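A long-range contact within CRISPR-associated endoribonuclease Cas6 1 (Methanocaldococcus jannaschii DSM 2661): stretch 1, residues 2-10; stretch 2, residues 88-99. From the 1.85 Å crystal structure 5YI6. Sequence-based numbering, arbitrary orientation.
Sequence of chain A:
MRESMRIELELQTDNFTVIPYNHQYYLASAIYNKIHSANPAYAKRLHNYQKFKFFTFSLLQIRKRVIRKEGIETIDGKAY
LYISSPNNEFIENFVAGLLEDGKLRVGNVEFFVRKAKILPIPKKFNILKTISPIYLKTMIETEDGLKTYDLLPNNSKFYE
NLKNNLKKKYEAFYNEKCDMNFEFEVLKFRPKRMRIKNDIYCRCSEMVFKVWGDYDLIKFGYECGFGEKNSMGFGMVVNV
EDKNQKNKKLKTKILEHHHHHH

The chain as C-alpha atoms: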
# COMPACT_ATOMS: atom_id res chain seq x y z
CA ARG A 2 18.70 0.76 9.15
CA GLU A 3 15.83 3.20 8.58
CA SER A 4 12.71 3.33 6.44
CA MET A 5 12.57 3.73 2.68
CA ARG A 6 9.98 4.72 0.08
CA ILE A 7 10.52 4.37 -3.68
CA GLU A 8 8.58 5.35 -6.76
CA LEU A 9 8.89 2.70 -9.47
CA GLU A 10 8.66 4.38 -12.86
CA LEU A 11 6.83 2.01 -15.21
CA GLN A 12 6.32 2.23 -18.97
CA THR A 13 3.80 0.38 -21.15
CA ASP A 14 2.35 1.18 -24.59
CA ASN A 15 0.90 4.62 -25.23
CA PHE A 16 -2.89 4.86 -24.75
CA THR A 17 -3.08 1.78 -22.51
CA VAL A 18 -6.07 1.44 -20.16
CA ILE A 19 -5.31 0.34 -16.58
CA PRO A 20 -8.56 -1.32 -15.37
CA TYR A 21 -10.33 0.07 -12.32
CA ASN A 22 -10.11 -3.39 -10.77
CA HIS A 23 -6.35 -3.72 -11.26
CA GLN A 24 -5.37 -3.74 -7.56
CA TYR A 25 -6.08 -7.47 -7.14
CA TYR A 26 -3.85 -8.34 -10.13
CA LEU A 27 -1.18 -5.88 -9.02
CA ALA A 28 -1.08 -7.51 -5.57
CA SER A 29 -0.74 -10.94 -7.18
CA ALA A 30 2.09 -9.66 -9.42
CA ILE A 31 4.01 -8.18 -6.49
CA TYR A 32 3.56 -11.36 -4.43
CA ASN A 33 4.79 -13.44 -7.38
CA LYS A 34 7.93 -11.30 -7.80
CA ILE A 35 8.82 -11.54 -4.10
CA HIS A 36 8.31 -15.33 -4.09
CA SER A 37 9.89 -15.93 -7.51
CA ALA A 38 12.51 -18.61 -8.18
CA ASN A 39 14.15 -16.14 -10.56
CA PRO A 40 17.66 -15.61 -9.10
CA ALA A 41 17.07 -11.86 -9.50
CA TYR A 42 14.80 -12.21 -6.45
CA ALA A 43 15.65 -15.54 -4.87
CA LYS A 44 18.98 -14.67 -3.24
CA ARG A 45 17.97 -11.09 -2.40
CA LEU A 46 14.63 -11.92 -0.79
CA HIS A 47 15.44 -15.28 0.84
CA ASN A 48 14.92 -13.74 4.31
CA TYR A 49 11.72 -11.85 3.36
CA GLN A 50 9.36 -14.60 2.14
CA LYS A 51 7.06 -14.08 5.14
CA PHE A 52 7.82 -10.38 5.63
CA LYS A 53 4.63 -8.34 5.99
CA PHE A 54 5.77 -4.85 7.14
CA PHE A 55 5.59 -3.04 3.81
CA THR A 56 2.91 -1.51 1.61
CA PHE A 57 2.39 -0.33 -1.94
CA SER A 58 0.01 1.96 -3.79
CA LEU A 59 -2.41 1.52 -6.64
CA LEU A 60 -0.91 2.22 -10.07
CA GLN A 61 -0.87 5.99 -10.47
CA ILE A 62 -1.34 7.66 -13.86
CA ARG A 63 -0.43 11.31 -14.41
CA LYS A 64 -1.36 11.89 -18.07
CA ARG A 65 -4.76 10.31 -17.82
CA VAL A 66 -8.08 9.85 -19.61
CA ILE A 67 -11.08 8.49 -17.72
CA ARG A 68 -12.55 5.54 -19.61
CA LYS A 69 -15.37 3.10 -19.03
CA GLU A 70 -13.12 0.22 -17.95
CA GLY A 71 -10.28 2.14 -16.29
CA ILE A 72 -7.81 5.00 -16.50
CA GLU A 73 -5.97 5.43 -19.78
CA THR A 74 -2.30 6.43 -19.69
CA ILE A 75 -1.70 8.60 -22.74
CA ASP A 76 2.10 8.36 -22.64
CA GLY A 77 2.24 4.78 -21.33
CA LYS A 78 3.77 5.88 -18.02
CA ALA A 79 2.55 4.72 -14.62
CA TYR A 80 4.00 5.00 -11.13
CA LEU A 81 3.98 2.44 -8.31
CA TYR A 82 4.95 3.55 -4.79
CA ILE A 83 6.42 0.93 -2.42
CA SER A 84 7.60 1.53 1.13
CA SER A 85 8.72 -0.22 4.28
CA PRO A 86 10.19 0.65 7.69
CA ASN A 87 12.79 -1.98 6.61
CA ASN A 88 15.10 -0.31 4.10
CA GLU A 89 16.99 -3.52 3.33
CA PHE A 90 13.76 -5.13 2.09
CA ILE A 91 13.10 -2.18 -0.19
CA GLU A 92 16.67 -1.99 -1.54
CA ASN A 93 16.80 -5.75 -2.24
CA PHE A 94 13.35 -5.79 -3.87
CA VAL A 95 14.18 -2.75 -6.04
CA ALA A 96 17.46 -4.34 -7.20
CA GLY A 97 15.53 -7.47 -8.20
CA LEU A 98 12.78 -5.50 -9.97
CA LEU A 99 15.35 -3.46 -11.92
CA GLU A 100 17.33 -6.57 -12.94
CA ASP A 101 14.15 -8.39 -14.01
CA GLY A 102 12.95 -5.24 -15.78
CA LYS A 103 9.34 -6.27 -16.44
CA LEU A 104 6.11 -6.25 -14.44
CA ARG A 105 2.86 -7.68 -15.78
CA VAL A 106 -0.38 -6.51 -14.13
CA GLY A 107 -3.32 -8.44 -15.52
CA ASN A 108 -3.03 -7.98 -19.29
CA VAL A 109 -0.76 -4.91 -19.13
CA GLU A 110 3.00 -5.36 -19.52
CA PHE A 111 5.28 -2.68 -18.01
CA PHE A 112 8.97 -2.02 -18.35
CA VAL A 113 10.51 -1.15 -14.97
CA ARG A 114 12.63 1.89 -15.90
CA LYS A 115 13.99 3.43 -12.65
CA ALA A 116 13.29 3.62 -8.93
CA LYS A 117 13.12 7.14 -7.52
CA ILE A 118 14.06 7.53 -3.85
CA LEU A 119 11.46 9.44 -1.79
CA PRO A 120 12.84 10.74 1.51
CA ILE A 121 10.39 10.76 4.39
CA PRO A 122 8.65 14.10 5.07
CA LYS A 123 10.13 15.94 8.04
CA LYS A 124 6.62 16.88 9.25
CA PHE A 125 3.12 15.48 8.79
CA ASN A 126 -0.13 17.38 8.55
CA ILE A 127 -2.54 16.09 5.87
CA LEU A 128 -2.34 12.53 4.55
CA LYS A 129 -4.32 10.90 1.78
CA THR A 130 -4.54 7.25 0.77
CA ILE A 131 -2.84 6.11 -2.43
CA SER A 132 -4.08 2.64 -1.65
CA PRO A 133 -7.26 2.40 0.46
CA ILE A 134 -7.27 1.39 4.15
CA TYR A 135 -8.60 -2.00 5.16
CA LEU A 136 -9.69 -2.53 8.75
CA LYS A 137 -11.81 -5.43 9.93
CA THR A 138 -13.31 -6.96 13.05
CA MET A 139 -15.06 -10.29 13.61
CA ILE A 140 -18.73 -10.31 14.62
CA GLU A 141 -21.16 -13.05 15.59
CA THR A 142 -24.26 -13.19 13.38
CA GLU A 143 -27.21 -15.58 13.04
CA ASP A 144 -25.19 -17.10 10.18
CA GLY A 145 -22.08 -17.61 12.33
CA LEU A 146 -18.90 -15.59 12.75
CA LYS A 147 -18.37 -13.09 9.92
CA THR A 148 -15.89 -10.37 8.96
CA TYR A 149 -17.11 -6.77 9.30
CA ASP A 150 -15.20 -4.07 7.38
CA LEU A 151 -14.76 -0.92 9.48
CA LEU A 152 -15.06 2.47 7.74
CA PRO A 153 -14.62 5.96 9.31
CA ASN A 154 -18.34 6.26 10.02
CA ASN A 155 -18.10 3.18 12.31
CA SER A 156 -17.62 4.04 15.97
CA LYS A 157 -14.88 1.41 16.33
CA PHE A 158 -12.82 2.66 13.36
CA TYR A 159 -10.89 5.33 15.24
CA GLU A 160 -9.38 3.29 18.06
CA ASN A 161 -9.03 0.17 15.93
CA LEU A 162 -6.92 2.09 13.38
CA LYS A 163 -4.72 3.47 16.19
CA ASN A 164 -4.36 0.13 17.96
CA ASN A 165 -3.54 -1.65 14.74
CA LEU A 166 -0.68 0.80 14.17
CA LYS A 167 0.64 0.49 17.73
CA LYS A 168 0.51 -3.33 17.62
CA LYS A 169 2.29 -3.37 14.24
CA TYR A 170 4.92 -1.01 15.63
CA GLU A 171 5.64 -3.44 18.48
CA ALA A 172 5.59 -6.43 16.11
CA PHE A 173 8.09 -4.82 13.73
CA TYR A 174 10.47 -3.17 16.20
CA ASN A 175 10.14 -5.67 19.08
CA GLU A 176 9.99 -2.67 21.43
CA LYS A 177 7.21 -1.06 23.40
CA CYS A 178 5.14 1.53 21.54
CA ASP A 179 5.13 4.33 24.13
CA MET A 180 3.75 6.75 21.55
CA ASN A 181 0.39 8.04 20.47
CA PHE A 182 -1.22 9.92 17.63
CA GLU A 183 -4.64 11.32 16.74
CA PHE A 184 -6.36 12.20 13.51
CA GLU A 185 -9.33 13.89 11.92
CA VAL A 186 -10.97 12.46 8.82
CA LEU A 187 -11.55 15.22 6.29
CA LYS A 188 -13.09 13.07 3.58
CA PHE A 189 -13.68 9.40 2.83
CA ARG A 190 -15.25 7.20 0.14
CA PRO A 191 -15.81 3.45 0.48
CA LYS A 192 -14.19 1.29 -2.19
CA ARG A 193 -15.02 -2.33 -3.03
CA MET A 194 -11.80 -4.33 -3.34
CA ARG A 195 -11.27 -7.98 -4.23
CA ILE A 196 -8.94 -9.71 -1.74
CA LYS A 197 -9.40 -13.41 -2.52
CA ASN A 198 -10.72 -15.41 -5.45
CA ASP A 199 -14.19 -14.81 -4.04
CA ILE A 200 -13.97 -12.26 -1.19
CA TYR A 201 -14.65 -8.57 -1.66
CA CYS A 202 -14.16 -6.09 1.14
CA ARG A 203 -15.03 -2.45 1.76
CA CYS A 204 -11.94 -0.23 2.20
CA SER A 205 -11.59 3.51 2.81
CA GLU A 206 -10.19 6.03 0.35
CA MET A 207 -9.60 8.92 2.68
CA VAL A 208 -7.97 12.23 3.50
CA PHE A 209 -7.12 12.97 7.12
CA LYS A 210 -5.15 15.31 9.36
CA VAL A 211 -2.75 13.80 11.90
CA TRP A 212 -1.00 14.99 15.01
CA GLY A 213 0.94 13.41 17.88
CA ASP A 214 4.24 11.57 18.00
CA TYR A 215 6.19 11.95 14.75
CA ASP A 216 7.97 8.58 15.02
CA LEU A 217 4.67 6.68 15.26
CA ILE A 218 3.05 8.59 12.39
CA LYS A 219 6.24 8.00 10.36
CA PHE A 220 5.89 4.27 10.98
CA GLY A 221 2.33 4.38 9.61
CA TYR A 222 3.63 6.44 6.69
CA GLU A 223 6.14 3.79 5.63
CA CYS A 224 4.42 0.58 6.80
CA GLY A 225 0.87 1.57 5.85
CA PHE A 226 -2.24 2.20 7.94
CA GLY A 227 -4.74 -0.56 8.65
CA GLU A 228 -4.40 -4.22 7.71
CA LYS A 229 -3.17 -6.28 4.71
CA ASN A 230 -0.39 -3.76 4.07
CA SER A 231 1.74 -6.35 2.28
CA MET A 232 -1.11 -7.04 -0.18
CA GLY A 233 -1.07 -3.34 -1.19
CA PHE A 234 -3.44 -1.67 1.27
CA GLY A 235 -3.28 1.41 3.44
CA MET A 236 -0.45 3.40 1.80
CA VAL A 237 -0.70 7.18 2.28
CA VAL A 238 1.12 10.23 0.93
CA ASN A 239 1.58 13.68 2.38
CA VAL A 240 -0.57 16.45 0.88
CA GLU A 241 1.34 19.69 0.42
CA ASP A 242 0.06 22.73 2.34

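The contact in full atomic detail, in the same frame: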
# COMPACT_ATOMS: atom_id res chain seq x y z
N ARG A 2 20.05 1.32 9.08
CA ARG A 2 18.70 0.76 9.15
C ARG A 2 17.66 1.83 9.52
O ARG A 2 17.62 2.34 10.64
CB ARG A 2 18.65 -0.41 10.12
CG ARG A 2 19.35 -1.66 9.58
CD ARG A 2 19.23 -2.86 10.51
NE ARG A 2 19.08 -4.11 9.75
CZ ARG A 2 20.08 -4.93 9.42
NH1 ARG A 2 21.33 -4.65 9.80
NH2 ARG A 2 19.83 -6.03 8.73
N GLU A 3 16.84 2.16 8.53
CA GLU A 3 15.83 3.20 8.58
C GLU A 3 14.77 2.84 7.54
O GLU A 3 14.89 1.81 6.87
CB GLU A 3 16.45 4.59 8.34
CG GLU A 3 17.27 4.69 7.06
CD GLU A 3 17.92 6.06 6.90
OE1 GLU A 3 17.40 7.05 7.47
OE2 GLU A 3 18.96 6.14 6.21
N SER A 4 13.75 3.67 7.40
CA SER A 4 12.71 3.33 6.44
C SER A 4 13.10 3.74 5.02
O SER A 4 14.08 4.47 4.79
CB SER A 4 11.37 3.96 6.84
OG SER A 4 11.40 5.38 6.74
N MET A 5 12.30 3.30 4.04
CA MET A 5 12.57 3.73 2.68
C MET A 5 11.28 3.65 1.88
O MET A 5 10.50 2.70 2.04
CB MET A 5 13.66 2.88 2.02
CG MET A 5 14.08 3.41 0.65
SD MET A 5 15.49 2.44 0.11
CE MET A 5 15.93 3.37 -1.37
N ARG A 6 11.07 4.67 1.05
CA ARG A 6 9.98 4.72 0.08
C ARG A 6 10.58 4.93 -1.31
O ARG A 6 11.46 5.77 -1.49
CB ARG A 6 8.98 5.84 0.39
CG ARG A 6 7.91 6.00 -0.72
CD ARG A 6 6.85 7.07 -0.36
NE ARG A 6 6.11 6.65 0.85
CZ ARG A 6 4.82 6.93 1.06
NH1 ARG A 6 4.13 7.64 0.17
NH2 ARG A 6 4.21 6.49 2.17
N ILE A 7 10.08 4.18 -2.30
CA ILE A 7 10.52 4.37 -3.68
C ILE A 7 9.30 4.51 -4.58
O ILE A 7 8.19 4.02 -4.29
CB ILE A 7 11.45 3.25 -4.21
CG1 ILE A 7 10.76 1.91 -4.19
CG2 ILE A 7 12.79 3.16 -3.38
CD1 ILE A 7 10.11 1.51 -5.49
N GLU A 8 9.50 5.24 -5.64
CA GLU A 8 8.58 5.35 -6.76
C GLU A 8 9.14 4.56 -7.93
O GLU A 8 10.14 4.96 -8.54
CB GLU A 8 8.42 6.82 -7.10
CG GLU A 8 7.60 7.04 -8.40
CD GLU A 8 7.70 8.46 -8.88
OE1 GLU A 8 8.53 8.76 -9.77
OE2 GLU A 8 6.96 9.29 -8.33
N LEU A 9 8.49 3.45 -8.30
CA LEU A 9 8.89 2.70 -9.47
C LEU A 9 8.27 3.36 -10.68
O LEU A 9 7.04 3.47 -10.74
CB LEU A 9 8.43 1.25 -9.47
CG LEU A 9 9.10 0.10 -8.80
CD1 LEU A 9 8.39 -1.18 -9.33
CD2 LEU A 9 10.58 0.15 -9.16
N GLU A 10 9.12 3.76 -11.63
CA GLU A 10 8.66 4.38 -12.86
C GLU A 10 8.45 3.28 -13.89
O GLU A 10 9.42 2.62 -14.29
CB GLU A 10 9.70 5.40 -13.34
CG GLU A 10 10.04 6.40 -12.22
CD GLU A 10 11.01 7.51 -12.65
OE1 GLU A 10 11.50 7.49 -13.79
OE2 GLU A 10 11.29 8.38 -11.81
N ASN A 88 14.53 -0.80 5.36
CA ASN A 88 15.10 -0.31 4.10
C ASN A 88 15.84 -1.40 3.34
O ASN A 88 15.97 -1.31 2.11
CB ASN A 88 16.01 0.90 4.32
CG ASN A 88 17.24 0.56 5.10
OD1 ASN A 88 17.19 -0.22 6.05
ND2 ASN A 88 18.37 1.16 4.71
N GLU A 89 16.34 -2.42 4.04
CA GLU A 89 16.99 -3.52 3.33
C GLU A 89 16.01 -4.29 2.46
O GLU A 89 16.36 -4.72 1.36
CB GLU A 89 17.69 -4.47 4.33
CG GLU A 89 18.35 -5.67 3.66
CD GLU A 89 19.11 -6.56 4.65
OE1 GLU A 89 19.17 -6.22 5.85
OE2 GLU A 89 19.63 -7.62 4.22
N PHE A 90 14.78 -4.51 2.94
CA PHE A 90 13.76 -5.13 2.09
C PHE A 90 13.57 -4.32 0.81
O PHE A 90 13.53 -4.88 -0.29
CB PHE A 90 12.42 -5.24 2.83
CG PHE A 90 11.27 -5.63 1.93
CD1 PHE A 90 11.17 -6.92 1.43
CD2 PHE A 90 10.32 -4.69 1.54
CE1 PHE A 90 10.12 -7.28 0.57
CE2 PHE A 90 9.27 -5.04 0.68
CZ PHE A 90 9.17 -6.35 0.20
N ILE A 91 13.40 -3.01 0.96
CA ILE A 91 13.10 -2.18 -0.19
C ILE A 91 14.28 -2.18 -1.16
O ILE A 91 14.10 -2.31 -2.38
CB ILE A 91 12.72 -0.75 0.24
CG1 ILE A 91 11.38 -0.73 1.00
CG2 ILE A 91 12.61 0.18 -1.00
CD1 ILE A 91 10.17 -1.09 0.13
N GLU A 92 15.50 -2.02 -0.64
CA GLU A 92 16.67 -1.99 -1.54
C GLU A 92 16.82 -3.32 -2.29
O GLU A 92 17.09 -3.33 -3.50
CB GLU A 92 17.94 -1.70 -0.74
CG GLU A 92 18.00 -0.30 -0.11
CD GLU A 92 18.46 0.79 -1.06
OE1 GLU A 92 18.47 0.57 -2.30
OE2 GLU A 92 18.77 1.90 -0.56
N ASN A 93 16.68 -4.45 -1.58
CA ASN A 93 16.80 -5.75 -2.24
C ASN A 93 15.71 -5.96 -3.28
O ASN A 93 15.98 -6.47 -4.38
CB ASN A 93 16.73 -6.86 -1.19
CG ASN A 93 18.04 -7.03 -0.43
OD1 ASN A 93 18.94 -6.22 -0.54
ND2 ASN A 93 18.10 -8.05 0.40
N PHE A 94 14.46 -5.61 -2.93
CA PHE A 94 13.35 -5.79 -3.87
C PHE A 94 13.54 -4.91 -5.10
O PHE A 94 13.36 -5.37 -6.24
CB PHE A 94 12.02 -5.50 -3.13
CG PHE A 94 10.79 -5.87 -3.90
CD1 PHE A 94 10.83 -6.80 -4.95
CD2 PHE A 94 9.55 -5.32 -3.54
CE1 PHE A 94 9.66 -7.16 -5.62
CE2 PHE A 94 8.39 -5.65 -4.23
CZ PHE A 94 8.45 -6.58 -5.28
N VAL A 95 13.94 -3.65 -4.90
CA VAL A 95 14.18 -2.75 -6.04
C VAL A 95 15.29 -3.30 -6.94
O VAL A 95 15.16 -3.29 -8.16
CB VAL A 95 14.54 -1.33 -5.53
CG1 VAL A 95 15.23 -0.47 -6.64
CG2 VAL A 95 13.31 -0.61 -5.02
N ALA A 96 16.39 -3.79 -6.36
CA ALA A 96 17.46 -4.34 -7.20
C ALA A 96 16.94 -5.51 -8.05
O ALA A 96 17.30 -5.65 -9.23
CB ALA A 96 18.64 -4.79 -6.34
N GLY A 97 16.10 -6.36 -7.44
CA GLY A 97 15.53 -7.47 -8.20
C GLY A 97 14.59 -6.99 -9.30
O GLY A 97 14.62 -7.49 -10.43
N LEU A 98 13.72 -6.03 -8.98
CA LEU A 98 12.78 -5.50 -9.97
C LEU A 98 13.53 -4.86 -11.14
O LEU A 98 13.11 -4.97 -12.30
CB LEU A 98 11.87 -4.45 -9.31
CG LEU A 98 10.80 -5.02 -8.34
CD1 LEU A 98 10.27 -3.92 -7.39
CD2 LEU A 98 9.64 -5.64 -9.17
N LEU A 99 14.59 -4.12 -10.84
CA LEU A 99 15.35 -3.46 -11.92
C LEU A 99 16.09 -4.48 -12.78
O LEU A 99 16.15 -4.32 -14.00
CB LEU A 99 16.32 -2.43 -11.35
CG LEU A 99 15.61 -1.18 -10.83
CD1 LEU A 99 16.57 -0.30 -10.06
CD2 LEU A 99 14.93 -0.40 -11.97

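A helix lies along one face of a strand here, and the rule of the contact is alternation set against helical periodicity. Strand 5-10 and helix 88-99 run in nearly the same direction, 27° apart, with axes 8.1 Å apart at closest approach. Along the strand every second side chain, M5, I7 and L9, points its CA-to-CB bond toward the helix, while R6 points away and E8 lies out of reach. The helix answers with N88, I91, V95 and L98, spaced three or four residues apart so that they share one face.

The apolar steps interlock in order. I91 is the bump between M5 and I7: its CG2 lies 3.8 Å from M5 SD and also 3.8 Å from I7 CG2, so one methyl serves two strand residues. I7, branched at CB, reaches the next turn as well, its CG1 resting 3.7 Å from V95 CG2, and thus fits between I91 and V95. Further along, L9 CD1 meets L98 CD1 at 3.8 Å. The extended M5 side chain, t at all three chi angles, runs past I91 until its CE comes 3.3 Å from E92 OE2, where the greasy layer gives way to a carboxylate.

At the start of the helix the spacing tightens, the CA atoms of S4 and N88 being just 4.9 Å apart. N88 CB sits 2.9 Å from E3 O and 3.8 Å from M5 CB, tucked against the backbone. Its amide bends back so that OD1 accepts a weak hydrogen bond from E3 N at 3.5 Å. Beyond it, at the exposed margin, R2 NH2 forms a salt bridge with E89 OE1 at 3.0 Å, though the arginine is poorly ordered. Together the two surfaces bury 561 Å².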